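Local coordinates for cyclic nucleotide-binding protein (Ruegeria pomeroyi, PDB 3FX3) that probably binds a cyclic nucleotide and acts as a DNA-binding transcription regulator of the CRP type, working as a dimer, at residues B[32-37]-B[110-115]; B[54-59]-B[84-89]; B[154-159]-B[226-231]. All blocks are in the same frame, centred on the assembly; numbering follows the deposited sequence.

Interaction 1. Residues B[32-37]-B[110-115]; sequences SQAVWR and MHIPSP. With PO4 (phosphate ion), chain F.
Met110, a selenomethionine, lays CG over one face of the Trp36 indole, 3.6 Å from the centroid of the six-membered ring and 12° off its normal, a CH-pi contact. Met110 CG is anti to the backbone N (chi1 -170°), over the ring, and SE, 3.4 Å from Trp36 CH2, stands oblique to the six-membered ring, a Met-aromatic contact. Ala34 CB, over the same face and also offset toward the rim, packs tightly, 3.4 Å from Met110 CG. The edge of the His111 ring is met in plane by Arg37 CB, and Val35 CG1 sits over the centre of one face of the Arg37 guanidinium. Val35 and His111 form an antiparallel hydrogen-bonded pair in the beta sheet of the cyclic nucleotide-binding domain, with Val35 N to His111 O at 2.8 Å and His111 N to Val35 O at 2.9 Å. Ser32 OG donates at 2.9 Å to O3 of a phosphate, probably from the crystallisation liquor, that Lys10 NZ also binds. The chemistry divides by face: Trp36, stacked with His6, and Met110 pack against helix 7-13, whereas His111 bonds through NE2 to Tyr39 OH and through ND1 to His56 ND1 of strand 54-58, which should fix its ring rotation.

Interaction 2. Residues B[54-59]-B[84-89]; sequences AIHVVI and ESFGEA
His56 and Phe86 pair as antiparallel hydrogen-bonded neighbours in the beta sheet of the cyclic nucleotide-binding domain, His56 N to Phe86 O at 3.0 Å and Phe86 N to His56 O at 2.8 Å; Val58 N also donates to Glu84 O at 2.9 Å. Phe86 holds CG between its backbone N and carbonyl carbon (chi1 63°), and the ring beyond it comes nearer to strand 54-58. His56 CB lies over one face of that ring, 3.8 Å from its centroid, while Val58 CG2 meets its edge in plane, 3.9 Å from Phe86 CE1. The imidazole is oblique to the phenyl, their planes 34° apart. An alanine in place of Phe86 would probably open a gap among His56, Val58, Val63 and Leu65, which the ring touches. The chain runs on through Gly87 into the short helix 88-93, and a water donates to both Ala54 O and Gly87 O, linking the start of strand 54-58 to that helix's N-cap residue. The Glu88 carboxylate is gripped at both oxygens: OE2 accepts a short bond of 2.5 Å from Ser85 OG, and OE1 bonds to His140 NE2 of the second subunit, joining the helix's first turn to strand 84-86 and to the dimer partner.

Interaction 3. Residues B[154-159]-B[226-231]; sequences GAQRVA and AESDPA
Gln156, near the start of helix 154-165, reaches across to Ser228 and Pro230 just beyond helix 219-227, joining the first and last helices of the Crp-like helix-turn-helix domain by a polar side chain and a small apolar patch. The domain has the winged-helix make-up of this family, helices with a three-stranded antiparallel sheet. The apolar part is small: Ala159 CB meets Ala226 CB at 4.1 Å, two methyl groups that let the helices come close. Gln156 does most of the joining. Its CG is anti to the carbonyl carbon (chi1 -74°), the chain is extended beyond it, and the amide lies among the carbonyls where helix 219-227 ends. NE2 donates to Ser228 O at 2.8 Å, a bent bond with an N-H...O angle of 135° whose acceptor lies in the amide plane of Gln156. Ala226 O is a little farther, 3.1 Å from Gln156 NE2, and at an angle too poor for a bond; this carbonyl is served by Gln152 NE2 instead. Tyr225 O also accepts from Gln156 NE2 as well as from Ser228 OG, and the amide oxygen, Gln156 OE1, is bonded to Thr153 N one turn earlier. The group is buried and both the nitrogen and the oxygen of its amide are satisfied, which should fix the flip of the amide. Pro230 crosses Gln156 at about a right angle, its CG 3.4 Å from Gln156 OE1.

In the fold
Interactions 1 and 2 belong to one four-stranded antiparallel sheet of the cyclic nucleotide-binding domain, in the order 35-39, 107-113, 54-58, 84-86. Interaction 1 joins the first two strands and interaction 2 the last two; their centres are 10 Å apart. Strands 107-113 and 54-58 bond directly, through Met110 N to Val57 O and a probable His111 ND1 to His56 ND1 bond. Along the chain, 54-59 and 84-89 both fall between 32-37 and 110-115. Interaction 3 follows in the helix-turn-helix domain, beyond helix 125-147, its centre about 38 Å from that of interaction 1 and about 30 Å from that of interaction 2. The contacts thus sample the probable nucleotide-sensing and DNA-binding modules.

Interaction 1. Residues B[32-37]-B[110-115]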
loop_
_atom_site.group_PDB
_atom_site.type_symbol
_atom_site.label_atom_id
_atom_site.label_comp_id
_atom_site.label_asym_id
_atom_site.label_seq_id
_atom_site.Cartn_x
_atom_site.Cartn_y
_atom_site.Cartn_z
ATOM N N SER B 32 -0.727 -18.952 19.573
ATOM C CA SER B 32 -0.652 -20.201 20.334
ATOM C C SER B 32 -1.279 -21.364 19.582
ATOM O O SER B 32 -1.076 -22.485 19.974
ATOM C CB SER B 32 -1.344 -20.082 21.703
ATOM O OG SER B 32 -0.530 -19.381 22.640
ATOM N N GLN B 33 -2.037 -21.087 18.511
ATOM C CA GLN B 33 -2.637 -22.138 17.702
ATOM C C GLN B 33 -1.874 -22.364 16.394
ATOM O O GLN B 33 -2.336 -23.088 15.520
ATOM C CB GLN B 33 -4.096 -21.794 17.451
ATOM C CG GLN B 33 -4.890 -21.855 18.754
ATOM C CD GLN B 33 -6.300 -21.418 18.571
ATOM O OE1 GLN B 33 -7.139 -22.210 18.146
ATOM N NE2 GLN B 33 -6.593 -20.148 18.898
ATOM N N ALA B 34 -0.694 -21.773 16.273
ATOM C CA ALA B 34 0.105 -21.942 15.079
ATOM C C ALA B 34 0.634 -23.374 14.941
ATOM O O ALA B 34 0.809 -24.080 15.931
ATOM C CB ALA B 34 1.273 -20.971 15.125
ATOM N N VAL B 35 0.877 -23.792 13.703
ATOM C CA VAL B 35 1.602 -25.035 13.401
ATOM C C VAL B 35 2.981 -24.639 12.848
ATOM O O VAL B 35 3.087 -23.900 11.874
ATOM C CB VAL B 35 0.832 -25.906 12.379
ATOM C CG1 VAL B 35 1.640 -27.163 12.019
ATOM C CG2 VAL B 35 -0.526 -26.320 12.951
ATOM N N TRP B 36 4.038 -25.116 13.476
ATOM C CA TRP B 36 5.384 -24.711 13.108
ATOM C C TRP B 36 6.027 -25.770 12.228
ATOM O O TRP B 36 6.043 -26.923 12.597
ATOM C CB TRP B 36 6.223 -24.491 14.367
ATOM C CG TRP B 36 5.617 -23.482 15.270
ATOM C CD1 TRP B 36 4.691 -23.713 16.265
ATOM C CD2 TRP B 36 5.857 -22.069 15.262
ATOM N NE1 TRP B 36 4.356 -22.525 16.862
ATOM C CE2 TRP B 36 5.055 -21.505 16.264
ATOM C CE3 TRP B 36 6.689 -21.232 14.516
ATOM C CZ2 TRP B 36 5.081 -20.146 16.554
ATOM C CZ3 TRP B 36 6.699 -19.898 14.794
ATOM C CH2 TRP B 36 5.892 -19.356 15.794
ATOM N N ARG B 37 6.521 -25.385 11.049
ATOM C CA ARG B 37 7.161 -26.326 10.154
ATOM C C ARG B 37 8.482 -25.812 9.603
ATOM O O ARG B 37 8.638 -24.617 9.374
ATOM C CB ARG B 37 6.243 -26.675 8.987
ATOM C CG ARG B 37 4.982 -27.429 9.368
ATOM C CD ARG B 37 5.314 -28.828 9.844
ATOM N NE ARG B 37 4.115 -29.630 10.048
ATOM C CZ ARG B 37 3.600 -29.943 11.239
ATOM N NH1 ARG B 37 4.163 -29.514 12.387
ATOM N NH2 ARG B 37 2.491 -30.678 11.286
HETATM N N MSE B 110 5.648 -20.378 10.081
HETATM C CA MSE B 110 4.552 -20.490 10.996
HETATM C C MSE B 110 3.268 -20.499 10.195
HETATM O O MSE B 110 2.960 -19.550 9.459
HETATM C CB MSE B 110 4.537 -19.301 11.959
HETATM C CG MSE B 110 3.546 -19.483 13.108
HETATM SE SE MSE B 110 3.315 -17.826 14.105
HETATM C CE MSE B 110 2.344 -16.804 12.759
ATOM N N HIS B 111 2.492 -21.547 10.353
ATOM C CA HIS B 111 1.222 -21.661 9.636
ATOM C C HIS B 111 0.072 -21.433 10.631
ATOM O O HIS B 111 -0.003 -22.101 11.651
ATOM C CB HIS B 111 1.074 -23.062 9.022
ATOM C CG HIS B 111 2.166 -23.456 8.078
ATOM N ND1 HIS B 111 2.167 -23.099 6.746
ATOM C CD2 HIS B 111 3.233 -24.280 8.243
ATOM C CE1 HIS B 111 3.238 -23.608 6.161
ATOM N NE2 HIS B 111 3.880 -24.358 7.032
ATOM N N ILE B 112 -0.835 -20.528 10.313
ATOM C CA ILE B 112 -2.043 -20.326 11.119
ATOM C C ILE B 112 -3.200 -21.008 10.404
ATOM O O ILE B 112 -3.541 -20.607 9.287
ATOM C CB ILE B 112 -2.391 -18.860 11.261
ATOM C CG1 ILE B 112 -1.238 -18.075 11.895
ATOM C CG2 ILE B 112 -3.657 -18.715 12.148
ATOM C CD1 ILE B 112 -0.855 -18.565 13.267
ATOM N N PRO B 113 -3.800 -22.040 11.022
ATOM C CA PRO B 113 -4.893 -22.694 10.299
ATOM C C PRO B 113 -6.030 -21.719 10.011
ATOM O O PRO B 113 -6.394 -20.939 10.862
ATOM C CB PRO B 113 -5.359 -23.810 11.234
ATOM C CG PRO B 113 -4.263 -23.996 12.204
ATOM C CD PRO B 113 -3.473 -22.701 12.285
ATOM N N SER B 114 -6.562 -21.763 8.799
ATOM C CA SER B 114 -7.611 -20.841 8.402
ATOM C C SER B 114 -8.816 -20.846 9.335
ATOM O O SER B 114 -9.281 -19.765 9.716
ATOM C CB SER B 114 -8.078 -21.152 6.977
ATOM O OG SER B 114 -6.977 -21.023 6.110
ATOM N N PRO B 115 -9.316 -22.043 9.714
ATOM C CA PRO B 115 -10.488 -22.023 10.589
ATOM C C PRO B 115 -10.229 -21.351 11.935
ATOM O O PRO B 115 -11.156 -20.793 12.495
ATOM C CB PRO B 115 -10.883 -23.513 10.747
ATOM C CG PRO B 115 -10.190 -24.232 9.565
ATOM C CD PRO B 115 -8.886 -23.424 9.399
HETATM P P PO4 F . 2.092 -22.361 22.375
HETATM O O1 PO4 F . 1.038 -23.227 21.709
HETATM O O2 PO4 F . 2.896 -21.557 21.362
HETATM O O3 PO4 F . 1.373 -21.474 23.375
HETATM O O4 PO4 F . 3.105 -23.257 23.064
#

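Interaction 2. Residues B[54-59]-B[84-89]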
loop_
_atom_site.group_PDB
_atom_site.type_symbol
_atom_site.label_atom_id
_atom_site.label_comp_id
_atom_site.label_asym_id
_atom_site.label_seq_id
_atom_site.Cartn_x
_atom_site.Cartn_y
_atom_site.Cartn_z
ATOM N N ALA B 54 -4.331 -22.772 5.494
ATOM C CA ALA B 54 -3.585 -21.979 6.454
ATOM C C ALA B 54 -3.106 -20.719 5.787
ATOM O O ALA B 54 -3.037 -20.637 4.534
ATOM C CB ALA B 54 -2.369 -22.775 7.009
ATOM N N ILE B 55 -2.782 -19.739 6.623
ATOM C CA ILE B 55 -2.102 -18.541 6.196
ATOM C C ILE B 55 -0.663 -18.682 6.676
ATOM O O ILE B 55 -0.421 -19.202 7.758
ATOM C CB ILE B 55 -2.737 -17.286 6.810
ATOM C CG1 ILE B 55 -4.218 -17.169 6.381
ATOM C CG2 ILE B 55 -1.995 -16.049 6.381
ATOM C CD1 ILE B 55 -4.979 -16.026 7.101
ATOM N N HIS B 56 0.270 -18.186 5.889
ATOM C CA HIS B 56 1.690 -18.491 6.069
ATOM C C HIS B 56 2.513 -17.287 6.422
ATOM O O HIS B 56 2.357 -16.235 5.836
ATOM C CB HIS B 56 2.237 -19.152 4.798
ATOM C CG HIS B 56 1.302 -20.159 4.221
ATOM N ND1 HIS B 56 1.145 -21.420 4.751
ATOM C CD2 HIS B 56 0.425 -20.073 3.189
ATOM C CE1 HIS B 56 0.235 -22.079 4.054
ATOM N NE2 HIS B 56 -0.216 -21.286 3.096
ATOM N N VAL B 57 3.416 -17.479 7.371
ATOM C CA VAL B 57 4.337 -16.464 7.805
ATOM C C VAL B 57 5.767 -17.032 7.857
ATOM O O VAL B 57 6.045 -17.987 8.620
ATOM C CB VAL B 57 3.966 -15.955 9.208
ATOM C CG1 VAL B 57 4.880 -14.799 9.580
ATOM C CG2 VAL B 57 2.473 -15.516 9.283
ATOM N N VAL B 58 6.665 -16.470 7.053
ATOM C CA VAL B 58 8.061 -16.913 7.037
ATOM C C VAL B 58 8.742 -16.426 8.315
ATOM O O VAL B 58 8.608 -15.255 8.669
ATOM C CB VAL B 58 8.800 -16.400 5.802
ATOM C CG1 VAL B 58 10.259 -16.962 5.747
ATOM C CG2 VAL B 58 8.012 -16.760 4.544
ATOM N N ILE B 59 9.369 -17.344 9.053
ATOM C CA ILE B 59 10.136 -17.015 10.244
ATOM C C ILE B 59 11.610 -16.878 9.880
ATOM O O ILE B 59 12.315 -16.023 10.429
ATOM C CB ILE B 59 9.993 -18.089 11.311
ATOM C CG1 ILE B 59 8.516 -18.263 11.688
ATOM C CG2 ILE B 59 10.870 -17.767 12.530
ATOM C CD1 ILE B 59 7.749 -16.971 12.002
ATOM N N GLU B 84 7.445 -11.987 6.995
ATOM C CA GLU B 84 6.442 -11.656 5.980
ATOM C C GLU B 84 5.390 -12.731 5.879
ATOM O O GLU B 84 5.715 -13.939 5.911
ATOM C CB GLU B 84 7.097 -11.434 4.610
ATOM C CG GLU B 84 8.149 -10.322 4.633
ATOM C CD GLU B 84 8.795 -10.085 3.265
ATOM O OE1 GLU B 84 9.078 -11.042 2.497
ATOM O OE2 GLU B 84 9.018 -8.902 2.954
ATOM N N SER B 85 4.133 -12.302 5.754
ATOM C CA SER B 85 3.014 -13.238 5.634
ATOM C C SER B 85 2.537 -13.296 4.205
ATOM O O SER B 85 2.768 -12.378 3.433
ATOM C CB SER B 85 1.825 -12.843 6.528
ATOM O OG SER B 85 1.350 -11.545 6.227
ATOM N N PHE B 86 1.878 -14.384 3.848
ATOM C CA PHE B 86 1.236 -14.462 2.546
ATOM C C PHE B 86 0.116 -15.508 2.587
ATOM O O PHE B 86 0.054 -16.318 3.517
ATOM C CB PHE B 86 2.281 -14.768 1.447
ATOM C CG PHE B 86 2.977 -16.110 1.601
ATOM C CD1 PHE B 86 4.112 -16.223 2.342
ATOM C CD2 PHE B 86 2.470 -17.246 0.999
ATOM C CE1 PHE B 86 4.748 -17.437 2.503
ATOM C CE2 PHE B 86 3.122 -18.469 1.127
ATOM C CZ PHE B 86 4.264 -18.559 1.901
ATOM N N GLY B 87 -0.752 -15.500 1.569
ATOM C CA GLY B 87 -1.881 -16.402 1.492
ATOM C C GLY B 87 -3.142 -15.990 2.232
ATOM O O GLY B 87 -4.080 -16.797 2.350
ATOM N N GLU B 88 -3.170 -14.751 2.743
ATOM C CA GLU B 88 -4.309 -14.261 3.525
ATOM C C GLU B 88 -5.583 -14.295 2.694
ATOM O O GLU B 88 -6.578 -14.895 3.119
ATOM C CB GLU B 88 -4.103 -12.826 4.062
ATOM C CG GLU B 88 -2.863 -12.585 4.906
ATOM C CD GLU B 88 -1.620 -12.203 4.105
ATOM O OE1 GLU B 88 -1.595 -12.383 2.870
ATOM O OE2 GLU B 88 -0.650 -11.719 4.727
ATOM N N ALA B 89 -5.554 -13.677 1.515
ATOM C CA ALA B 89 -6.762 -13.550 0.700
ATOM C C ALA B 89 -7.338 -14.916 0.341
ATOM O O ALA B 89 -8.560 -15.161 0.463
ATOM C CB ALA B 89 -6.495 -12.713 -0.588
HETATM O O HOH W 1 -3.045 -19.363 2.089
#

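Interaction 3. Residues B[154-159]-B[226-231]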
loop_
_atom_site.group_PDB
_atom_site.type_symbol
_atom_site.label_atom_id
_atom_site.label_comp_id
_atom_site.label_asym_id
_atom_site.label_seq_id
_atom_site.Cartn_x
_atom_site.Cartn_y
_atom_site.Cartn_z
ATOM N N GLY B 154 18.866 3.325 -8.167
ATOM C CA GLY B 154 18.902 1.881 -8.021
ATOM C C GLY B 154 19.687 1.413 -6.801
ATOM O O GLY B 154 19.197 0.600 -6.010
ATOM N N ALA B 155 20.918 1.895 -6.660
ATOM C CA ALA B 155 21.755 1.482 -5.545
ATOM C C ALA B 155 21.057 1.817 -4.237
ATOM O O ALA B 155 21.080 1.012 -3.289
ATOM C CB ALA B 155 23.162 2.158 -5.613
ATOM N N GLN B 156 20.441 3.003 -4.178
ATOM C CA GLN B 156 19.766 3.449 -2.961
ATOM C C GLN B 156 18.597 2.541 -2.630
ATOM O O GLN B 156 18.359 2.229 -1.465
ATOM C CB GLN B 156 19.298 4.911 -3.070
ATOM C CG GLN B 156 20.459 5.902 -2.961
ATOM C CD GLN B 156 20.040 7.342 -3.122
ATOM O OE1 GLN B 156 19.410 7.703 -4.109
ATOM N NE2 GLN B 156 20.411 8.181 -2.156
ATOM N N ARG B 157 17.875 2.107 -3.655
ATOM C CA ARG B 157 16.731 1.223 -3.423
ATOM C C ARG B 157 17.168 -0.109 -2.856
ATOM O O ARG B 157 16.491 -0.650 -2.011
ATOM C CB ARG B 157 15.917 1.032 -4.692
ATOM C CG ARG B 157 15.191 2.323 -5.160
ATOM C CD ARG B 157 14.644 2.129 -6.578
ATOM N NE ARG B 157 13.688 1.057 -6.530
ATOM C CZ ARG B 157 13.532 0.079 -7.406
ATOM N NH1 ARG B 157 14.241 -0.025 -8.516
ATOM N NH2 ARG B 157 12.601 -0.796 -7.145
ATOM N N VAL B 158 18.326 -0.610 -3.283
ATOM C CA VAL B 158 18.837 -1.889 -2.770
ATOM C C VAL B 158 19.310 -1.723 -1.324
ATOM O O VAL B 158 19.059 -2.598 -0.469
ATOM C CB VAL B 158 19.965 -2.437 -3.668
ATOM C CG1 VAL B 158 20.626 -3.689 -3.048
ATOM C CG2 VAL B 158 19.402 -2.729 -5.052
ATOM N N ALA B 159 19.971 -0.591 -1.055
ATOM C CA ALA B 159 20.378 -0.240 0.314
ATOM C C ALA B 159 19.162 -0.288 1.239
ATOM O O ALA B 159 19.190 -0.862 2.315
ATOM C CB ALA B 159 21.010 1.163 0.338
ATOM N N ALA B 226 21.553 5.564 1.708
ATOM C CA ALA B 226 20.158 5.509 1.263
ATOM C C ALA B 226 19.479 6.880 1.296
ATOM O O ALA B 226 18.766 7.248 0.354
ATOM C CB ALA B 226 19.361 4.521 2.118
ATOM N N GLU B 227 19.703 7.613 2.391
ATOM C CA GLU B 227 19.068 8.920 2.624
ATOM C C GLU B 227 19.749 10.088 1.943
ATOM O O GLU B 227 19.120 11.135 1.794
ATOM C CB GLU B 227 18.981 9.222 4.118
ATOM C CG GLU B 227 17.868 8.464 4.806
ATOM C CD GLU B 227 17.979 8.476 6.317
ATOM O OE1 GLU B 227 18.812 9.240 6.872
ATOM O OE2 GLU B 227 17.222 7.703 6.950
ATOM N N SER B 228 21.016 9.930 1.549
ATOM C CA SER B 228 21.759 11.025 0.907
ATOM C C SER B 228 21.046 11.507 -0.356
ATOM O O SER B 228 20.326 10.736 -0.998
ATOM C CB SER B 228 23.195 10.609 0.569
ATOM O OG SER B 228 23.237 9.756 -0.564
ATOM N N ASP B 229 21.237 12.785 -0.694
ATOM C CA ASP B 229 20.600 13.387 -1.868
ATOM C C ASP B 229 21.011 12.603 -3.118
ATOM O O ASP B 229 22.213 12.564 -3.446
ATOM C CB ASP B 229 21.000 14.855 -2.019
ATOM C CG ASP B 229 20.476 15.470 -3.304
ATOM O OD1 ASP B 229 19.268 15.346 -3.576
ATOM O OD2 ASP B 229 21.278 16.072 -4.049
ATOM N N PRO B 230 20.026 11.958 -3.807
ATOM C CA PRO B 230 20.332 11.144 -4.996
ATOM C C PRO B 230 21.216 11.857 -6.026
ATOM O O PRO B 230 22.063 11.203 -6.647
ATOM C CB PRO B 230 18.945 10.815 -5.572
ATOM C CG PRO B 230 18.032 10.826 -4.376
ATOM C CD PRO B 230 18.583 11.906 -3.469
ATOM N N ALA B 231 21.031 13.181 -6.158
ATOM C CA ALA B 231 21.801 14.042 -7.071
ATOM C C ALA B 231 23.229 14.388 -6.590
ATOM O O ALA B 231 23.941 15.142 -7.264
ATOM C CB ALA B 231 21.017 15.335 -7.344
#